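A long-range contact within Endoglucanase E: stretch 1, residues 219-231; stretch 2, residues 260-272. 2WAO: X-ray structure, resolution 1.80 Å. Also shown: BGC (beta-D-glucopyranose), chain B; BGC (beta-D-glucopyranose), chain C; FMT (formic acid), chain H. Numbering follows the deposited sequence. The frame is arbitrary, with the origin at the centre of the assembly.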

# COMPACT_ATOMS: atom_id res chain seq x y z
N ILE A 219 8.08 0.14 -7.18
CA ILE A 219 7.43 1.32 -7.72
C ILE A 219 6.48 0.84 -8.81
O ILE A 219 6.89 0.12 -9.71
N ASN A 220 5.23 1.24 -8.74
CA ASN A 220 4.30 0.89 -9.83
C ASN A 220 3.55 2.13 -10.21
O ASN A 220 2.54 2.44 -9.62
N LEU A 221 4.12 2.88 -11.15
CA LEU A 221 3.60 4.17 -11.52
C LEU A 221 3.66 4.28 -13.04
O LEU A 221 4.53 3.68 -13.67
N GLY A 222 2.77 5.10 -13.59
CA GLY A 222 2.84 5.45 -15.00
C GLY A 222 1.53 5.11 -15.66
O GLY A 222 1.26 5.59 -16.75
N THR A 223 0.68 4.30 -15.01
CA THR A 223 -0.68 4.07 -15.58
C THR A 223 -1.43 5.38 -15.89
O THR A 223 -2.01 5.55 -16.98
N ASN A 224 -1.35 6.32 -14.96
CA ASN A 224 -2.11 7.56 -15.14
C ASN A 224 -1.41 8.48 -16.12
O ASN A 224 -2.02 9.38 -16.67
N ASP A 225 -0.11 8.26 -16.34
CA ASP A 225 0.65 9.02 -17.35
C ASP A 225 0.36 8.58 -18.80
O ASP A 225 0.72 9.30 -19.73
N PHE A 226 -0.25 7.40 -18.98
CA PHE A 226 -0.52 6.86 -20.34
C PHE A 226 -1.93 6.35 -20.56
O PHE A 226 -2.20 5.81 -21.64
N SER A 227 -2.85 6.51 -19.60
CA SER A 227 -4.18 5.96 -19.81
C SER A 227 -5.11 6.90 -20.58
O SER A 227 -6.10 6.46 -21.06
N THR A 228 -4.80 8.19 -20.66
CA THR A 228 -5.66 9.09 -21.42
C THR A 228 -4.81 9.78 -22.49
O THR A 228 -4.81 9.32 -23.64
N SER A 229 -4.00 10.75 -22.09
CA SER A 229 -3.15 11.52 -22.99
C SER A 229 -1.72 11.14 -22.64
O SER A 229 -1.34 11.29 -21.46
N PHE A 230 -0.96 10.61 -23.60
CA PHE A 230 0.37 10.03 -23.35
C PHE A 230 1.35 11.11 -22.88
O PHE A 230 1.54 12.11 -23.58
N ALA A 231 2.01 10.91 -21.74
CA ALA A 231 2.97 11.90 -21.23
C ALA A 231 4.16 12.04 -22.18
O ALA A 231 4.59 11.06 -22.80
N VAL A 260 5.74 -2.32 -14.48
CA VAL A 260 4.72 -1.86 -15.41
C VAL A 260 3.62 -2.94 -15.50
O VAL A 260 3.92 -4.10 -15.63
N GLY A 261 2.36 -2.53 -15.43
CA GLY A 261 1.22 -3.43 -15.68
C GLY A 261 0.42 -3.50 -14.39
O GLY A 261 0.91 -3.08 -13.35
N PRO A 262 -0.77 -4.13 -14.43
CA PRO A 262 -1.36 -4.81 -15.60
C PRO A 262 -2.53 -4.04 -16.31
O PRO A 262 -3.25 -4.66 -17.10
N MET A 263 -2.72 -2.76 -16.01
CA MET A 263 -3.85 -2.00 -16.56
C MET A 263 -3.62 -1.30 -17.91
O MET A 263 -4.56 -1.08 -18.64
N LEU A 264 -2.38 -0.95 -18.24
CA LEU A 264 -2.09 -0.31 -19.51
C LEU A 264 -2.31 -1.27 -20.68
O LEU A 264 -2.19 -2.51 -20.52
N TRP A 265 -2.66 -0.71 -21.84
CA TRP A 265 -2.93 -1.54 -23.04
C TRP A 265 -2.44 -0.73 -24.26
O TRP A 265 -2.17 0.49 -24.17
N GLY A 266 -2.33 -1.42 -25.37
CA GLY A 266 -2.06 -0.77 -26.67
C GLY A 266 -0.80 0.06 -26.69
O GLY A 266 0.22 -0.31 -26.08
N THR A 267 -0.86 1.18 -27.39
CA THR A 267 0.29 2.08 -27.48
C THR A 267 0.76 2.65 -26.12
O THR A 267 1.94 2.78 -25.92
N GLY A 268 -0.17 2.95 -25.22
CA GLY A 268 0.18 3.47 -23.90
C GLY A 268 1.05 2.47 -23.15
O GLY A 268 2.03 2.87 -22.52
N LEU A 269 0.70 1.19 -23.24
CA LEU A 269 1.53 0.16 -22.64
C LEU A 269 2.87 0.05 -23.32
O LEU A 269 3.88 -0.04 -22.63
N ASP A 270 2.92 0.05 -24.66
CA ASP A 270 4.24 -0.06 -25.31
C ASP A 270 5.16 1.12 -24.90
O ASP A 270 6.34 0.93 -24.64
N LEU A 271 4.63 2.34 -24.90
CA LEU A 271 5.41 3.54 -24.57
C LEU A 271 5.85 3.47 -23.11
O LEU A 271 7.03 3.69 -22.81
N CYS A 272 4.92 3.16 -22.20
CA CYS A 272 5.30 3.04 -20.78
C CYS A 272 6.42 1.98 -20.58
O CYS A 272 7.43 2.23 -19.91

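Packing of residues 219-231 of Endoglucanase E against residues 260-272, a contact that buries 583 Å² summed over both sides. At its apolar centre lies F226, whose CA-to-CB bond points toward the second stretch (chi1 m, chi2 -85°). Its backbone comes close to the helix at G268, with the two CA atoms 5.0 Å apart, and the ring reaches along the next helical turn: F226 CD2 lies 3.8 Å from C272 CB, with C272 CA over one ring face, and F226 CE1 lies 4.0 Å from L271 CB. C272 (chi1 t) also points toward the first stretch, placing SG 4.7 Å from the centroid of the F226 ring in an oblique sulfur-aromatic contact. The close approach depends on G268 having no side chain: a CB there would stand 2.7 Å from F226 O, a clash, and 3.2 Å from F230 CE1. G222 makes similar room, since a CB on it would lie 3.0 Å from C272 SG.

L264 (m, t) leaves its backbone sideways, but its end turns in to fill the space beside F226. Its CD2 sits 4.0 Å from F226 CB, 3.7 Å from T223 O and 4.1 Å from T223 CG2. T223 (chi1 m) also sets CG2 4.1 Å from CB of M263 (m, t, p).

Beside F226, F230 (chi1 m, chi2 -25°) points toward the second stretch and packs against T267, G268 and L271. F230 CD2 is 3.4 Å from L271 CD1, F230 CZ is 3.5 Å from G268 N, and F230 CE2 is 3.7 Å from T267 CG2; the CA-to-CB bond of L271 (m, t) points toward the first stretch. A formic acid molecule, probably from the crystallisation liquor, accepts a hydrogen bond from F230 N to its O2 (2.8 Å) and lays that oxygen over one face of the ring.

The polar contacts lie mostly beside this apolar packing. N220 (chi1 t) starts sideways, yet its end reaches across, and ND2 donates a nearly straight hydrogen bond to G261 O (3.1 Å, 170°). Water 1 lies 2.7 Å from N220 OD1 and accepts from G261 N (2.7 Å). Water 2 joins T223 OG1 (2.8 Å) to L264 N (3.2 Å), from which it accepts. Near the sugars, water 3 donates to S227 O (3.2 Å) and accepts from W265 NE1 (2.8 Å). W265 (chi1 p) offers a ring face to both glucose units, and O6 of the chain B glucose donates to M263 O (2.8 Å).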

# COMPACT_ATOMS: atom_id res chain seq x y z
CB ILE A 219 8.49 2.31 -8.30
CG1 ILE A 219 9.52 2.73 -7.21
CG2 ILE A 219 7.77 3.55 -8.90
CD1 ILE A 219 10.72 3.58 -7.73
CB ASN A 220 3.36 -0.29 -9.48
CG ASN A 220 2.56 -0.78 -10.71
OD1 ASN A 220 2.27 0.01 -11.64
ND2 ASN A 220 2.21 -2.08 -10.73
CB LEU A 221 4.44 5.29 -10.91
CG LEU A 221 4.35 5.46 -9.39
CD1 LEU A 221 5.53 6.43 -9.02
CD2 LEU A 221 2.96 6.01 -9.04
CB THR A 223 -1.58 3.14 -14.68
OG1 THR A 223 -0.91 1.89 -14.53
CG2 THR A 223 -2.93 2.86 -15.34
CB ASN A 224 -2.41 8.20 -13.76
CG ASN A 224 -3.31 7.34 -12.96
OD1 ASN A 224 -2.90 6.77 -11.91
ND2 ASN A 224 -4.47 7.07 -13.52
CB ASP A 225 2.14 8.92 -17.07
CG ASP A 225 2.51 9.57 -15.71
OD1 ASP A 225 2.63 10.81 -15.67
OD2 ASP A 225 2.64 8.85 -14.68
CB PHE A 226 0.53 5.76 -20.73
CG PHE A 226 1.90 6.27 -20.76
CD1 PHE A 226 2.40 6.90 -21.93
CD2 PHE A 226 2.71 6.21 -19.59
CE1 PHE A 226 3.65 7.47 -21.97
CE2 PHE A 226 3.99 6.79 -19.62
CZ PHE A 226 4.46 7.41 -20.81
CB SER A 227 -4.83 5.46 -18.51
OG SER A 227 -5.02 6.56 -17.60
CB THR A 228 -6.45 10.08 -20.50
OG1 THR A 228 -5.53 10.79 -19.67
CG2 THR A 228 -7.50 9.31 -19.63
CB SER A 229 -3.38 12.99 -22.69
OG SER A 229 -2.68 13.78 -23.62
CB PHE A 230 0.96 9.37 -24.61
CG PHE A 230 0.13 8.22 -25.17
CD1 PHE A 230 -0.73 7.47 -24.35
CD2 PHE A 230 0.25 7.87 -26.51
CE1 PHE A 230 -1.48 6.40 -24.88
CE2 PHE A 230 -0.49 6.81 -27.04
CZ PHE A 230 -1.34 6.07 -26.22
CB ALA A 231 3.49 11.48 -19.83
CB VAL A 260 5.37 -1.59 -16.81
CG1 VAL A 260 4.32 -1.32 -17.83
CG2 VAL A 260 6.32 -0.36 -16.72
CB PRO A 262 -1.95 -6.04 -14.92
CG PRO A 262 -2.55 -5.42 -13.67
CD PRO A 262 -1.58 -4.35 -13.22
CB MET A 263 -4.39 -0.98 -15.55
CG MET A 263 -5.00 -1.66 -14.33
SD MET A 263 -5.71 -0.41 -13.25
CE MET A 263 -7.10 0.17 -14.26
CB LEU A 264 -0.66 0.26 -19.53
CG LEU A 264 -0.54 1.52 -18.66
CD1 LEU A 264 0.90 2.00 -18.74
CD2 LEU A 264 -1.51 2.64 -19.21
CB TRP A 265 -4.45 -1.83 -23.18
CG TRP A 265 -5.23 -0.57 -23.40
CD1 TRP A 265 -5.61 0.35 -22.45
CD2 TRP A 265 -5.65 -0.05 -24.67
NE1 TRP A 265 -6.27 1.41 -23.06
CE2 TRP A 265 -6.32 1.18 -24.41
CE3 TRP A 265 -5.56 -0.52 -25.99
CZ2 TRP A 265 -6.87 1.97 -25.44
CZ3 TRP A 265 -6.13 0.26 -27.03
CH2 TRP A 265 -6.78 1.49 -26.74
CB THR A 267 0.07 3.19 -28.53
OG1 THR A 267 -0.19 2.53 -29.78
CG2 THR A 267 1.34 4.06 -28.72
CB LEU A 269 0.82 -1.22 -22.66
CG LEU A 269 1.71 -2.39 -22.22
CD1 LEU A 269 2.25 -2.25 -20.81
CD2 LEU A 269 0.90 -3.69 -22.31
CB ASP A 270 4.13 -0.17 -26.85
CG ASP A 270 3.43 -1.44 -27.30
OD1 ASP A 270 3.43 -2.44 -26.53
OD2 ASP A 270 2.83 -1.42 -28.42
CB LEU A 271 4.63 4.83 -24.85
CG LEU A 271 4.36 5.25 -26.30
CD1 LEU A 271 3.34 6.38 -26.36
CD2 LEU A 271 5.69 5.60 -26.97
CB CYS A 272 4.08 2.73 -19.90
SG CYS A 272 4.45 3.10 -18.15
C2 BGC B . -10.40 -0.08 -21.53
C3 BGC B . -9.96 1.16 -20.76
C4 BGC B . -9.21 0.78 -19.47
C5 BGC B . -8.21 -0.38 -19.63
C6 BGC B . -7.73 -0.91 -18.29
C1 BGC B . -9.21 -1.02 -21.63
O2 BGC B . -10.77 0.31 -22.81
O3 BGC B . -11.11 1.92 -20.49
O4 BGC B . -8.92 1.98 -18.94
O5 BGC B . -8.83 -1.44 -20.35
O6 BGC B . -7.09 -2.19 -18.38
C2 BGC C . -7.67 -4.93 -23.02
C3 BGC C . -8.63 -4.10 -22.19
C4 BGC C . -8.81 -2.71 -22.79
C5 BGC C . -9.08 -2.79 -24.28
C6 BGC C . -9.17 -1.40 -24.90
C1 BGC C . -8.01 -4.86 -24.50
O1 BGC C . -7.04 -5.56 -25.24
O2 BGC C . -7.72 -6.28 -22.59
O3 BGC C . -8.15 -3.98 -20.87
O4 BGC C . -9.55 -2.18 -22.36
O5 BGC C . -8.03 -3.51 -24.91
O6 BGC C . -8.93 -1.48 -26.28
C FMT H . -2.72 9.69 -26.46
O1 FMT H . -3.39 9.65 -27.50
O2 FMT H . -1.95 10.62 -26.21
O HOH W 1 1.82 -0.13 -14.28
O HOH W 2 -0.73 -0.68 -15.57
O HOH W 3 -6.80 3.38 -21.13